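Long-range contact in hypothetical protein NMB0488 (Neisseria meningitidis, PDB 2GKP), which is of unknown function but belongs to the CdiI family and so probably acts as an immunity protein against a contact-dependent growth inhibition toxin: residues P36-Y40 / A63-T67. Where two conformers were deposited one is given. Numbering follows the deposited sequence.
Sequences PDHLY and ANSRT
Start at Asp37 (phi/psi -110/98), where strand 34-45 breaks into a short loop after Pro36. His38 and Leu39 take helical backbone angles as the central pair of a beta turn closed by a hydrogen bond from Tyr40 N to Asp37 O (3.0 Å), and Tyr40 is extended again. With chi1 t, Asp37 places OD1 3.1 Å from Leu39 N, an Asx turn. Facing it, residues 63-67 run on from helix 51-63, extended from Ser65, with CA of Asp37 7.9 Å from CA of Ser65 and CA of Tyr40 8.0 Å from CA of Asn64.

Arg66 reaches back across this gap with chi1 to chi3 in m, t, m and meets the carboxylate edge-on in a salt bridge: NE to Asp37 OD2 at 2.9 Å, NH2 to the same OD2 at 3.1 Å, and NH2 to Asp37 OD1 at a weak 3.2 Å. The strongest polar partner of Asp37 is Ser29 OG, bonded to OD2 and accepting from the backbone N of Arg66, so strand 23-30 ties into both sides. Leu39 CD2 lies over one guanidinium face, 3.4 Å from Arg66 CZ.

Tyr40 presents a ring face to Asn64, whose CB sits 3.9 Å from the ring centroid in a CH-pi contact. A water bridges the two residues, 2.9 Å from Tyr40 OH and donating to Asn64 O, also at 2.9 Å. Ser65 OG bonds Trp28 O and Trp13 N.

Altogether this is a surface contact in a CdiI-family alpha+beta fold: a bidentate Asp-Arg salt bridge built on an Asx turn, joining a strand break to the loop after a helix.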
# COMPACT_ATOMS: atom_id res chain seq x y z
N PRO A 36 -3.28 1.60 5.99
CA PRO A 36 -2.43 0.42 6.19
C PRO A 36 -2.92 -0.44 7.35
O PRO A 36 -3.25 0.09 8.42
CB PRO A 36 -1.07 1.05 6.51
CG PRO A 36 -1.07 2.33 5.71
CD PRO A 36 -2.50 2.85 5.82
N ASP A 37 -2.95 -1.75 7.13
CA ASP A 37 -3.47 -2.69 8.16
C ASP A 37 -2.28 -3.49 8.70
O ASP A 37 -1.83 -4.46 8.07
CB ASP A 37 -4.51 -3.61 7.53
CG ASP A 37 -5.17 -4.52 8.55
OD1 ASP A 37 -4.71 -4.52 9.70
OD2 ASP A 37 -6.10 -5.25 8.18
N HIS A 38 -1.76 -3.06 9.84
CA HIS A 38 -0.54 -3.68 10.37
C HIS A 38 -0.79 -5.07 10.95
O HIS A 38 0.14 -5.70 11.46
CB HIS A 38 0.17 -2.72 11.34
CG HIS A 38 0.53 -1.42 10.70
ND1 HIS A 38 1.35 -1.34 9.60
CD2 HIS A 38 0.12 -0.16 10.96
CE1 HIS A 38 1.45 -0.07 9.22
NE2 HIS A 38 0.72 0.67 10.04
N LEU A 39 -2.01 -5.59 10.82
CA LEU A 39 -2.21 -7.01 11.07
C LEU A 39 -1.38 -7.85 10.07
O LEU A 39 -0.89 -8.94 10.37
CB LEU A 39 -3.69 -7.37 10.95
CG LEU A 39 -4.06 -8.84 11.06
CD1 LEU A 39 -3.63 -9.41 12.42
CD2 LEU A 39 -5.54 -9.03 10.90
N TYR A 40 -1.22 -7.29 8.89
CA TYR A 40 -0.47 -7.95 7.81
C TYR A 40 0.92 -7.30 7.77
O TYR A 40 1.02 -6.07 7.70
CB TYR A 40 -1.25 -7.82 6.50
CG TYR A 40 -2.63 -8.38 6.60
CD1 TYR A 40 -2.87 -9.76 6.55
CD2 TYR A 40 -3.71 -7.53 6.84
CE1 TYR A 40 -4.15 -10.27 6.71
CE2 TYR A 40 -4.99 -8.04 6.99
CZ TYR A 40 -5.20 -9.38 6.91
OH TYR A 40 -6.48 -9.86 7.07
N ALA A 63 -5.88 -9.13 -1.69
CA ALA A 63 -6.79 -10.22 -1.29
C ALA A 63 -7.00 -10.26 0.21
O ALA A 63 -8.05 -10.74 0.69
CB ALA A 63 -6.28 -11.54 -1.80
N ASN A 64 -6.01 -9.77 0.95
CA ASN A 64 -6.12 -9.74 2.40
C ASN A 64 -6.79 -8.47 2.97
O ASN A 64 -6.98 -8.36 4.17
CB ASN A 64 -4.74 -9.88 3.06
CG ASN A 64 -4.22 -11.28 3.01
OD1 ASN A 64 -5.00 -12.23 3.02
ND2 ASN A 64 -2.91 -11.44 2.97
N SER A 65 -7.13 -7.53 2.09
CA SER A 65 -7.76 -6.28 2.54
C SER A 65 -9.09 -6.53 3.25
O SER A 65 -10.01 -7.13 2.65
CB SER A 65 -7.94 -5.37 1.32
OG SER A 65 -8.63 -4.16 1.66
N ARG A 66 -9.22 -6.02 4.47
CA ARG A 66 -10.43 -6.29 5.26
C ARG A 66 -11.39 -5.10 5.16
O ARG A 66 -10.97 -3.92 5.22
CB ARG A 66 -10.10 -6.56 6.73
CG ARG A 66 -9.28 -7.80 6.96
CD ARG A 66 -9.04 -8.05 8.47
NE ARG A 66 -8.17 -7.08 9.15
CZ ARG A 66 -8.14 -6.86 10.46
NH1 ARG A 66 -8.96 -7.52 11.29
NH2 ARG A 66 -7.30 -5.99 10.99
N THR A 67 -12.68 -5.40 5.00
CA THR A 67 -13.71 -4.37 5.11
C THR A 67 -14.51 -4.67 6.37
O THR A 67 -15.08 -5.77 6.50
CB THR A 67 -14.65 -4.37 3.89
OG1 THR A 67 -13.91 -3.99 2.72
CG2 THR A 67 -15.81 -3.38 4.07
O HOH W 1 -8.51 -10.66 5.12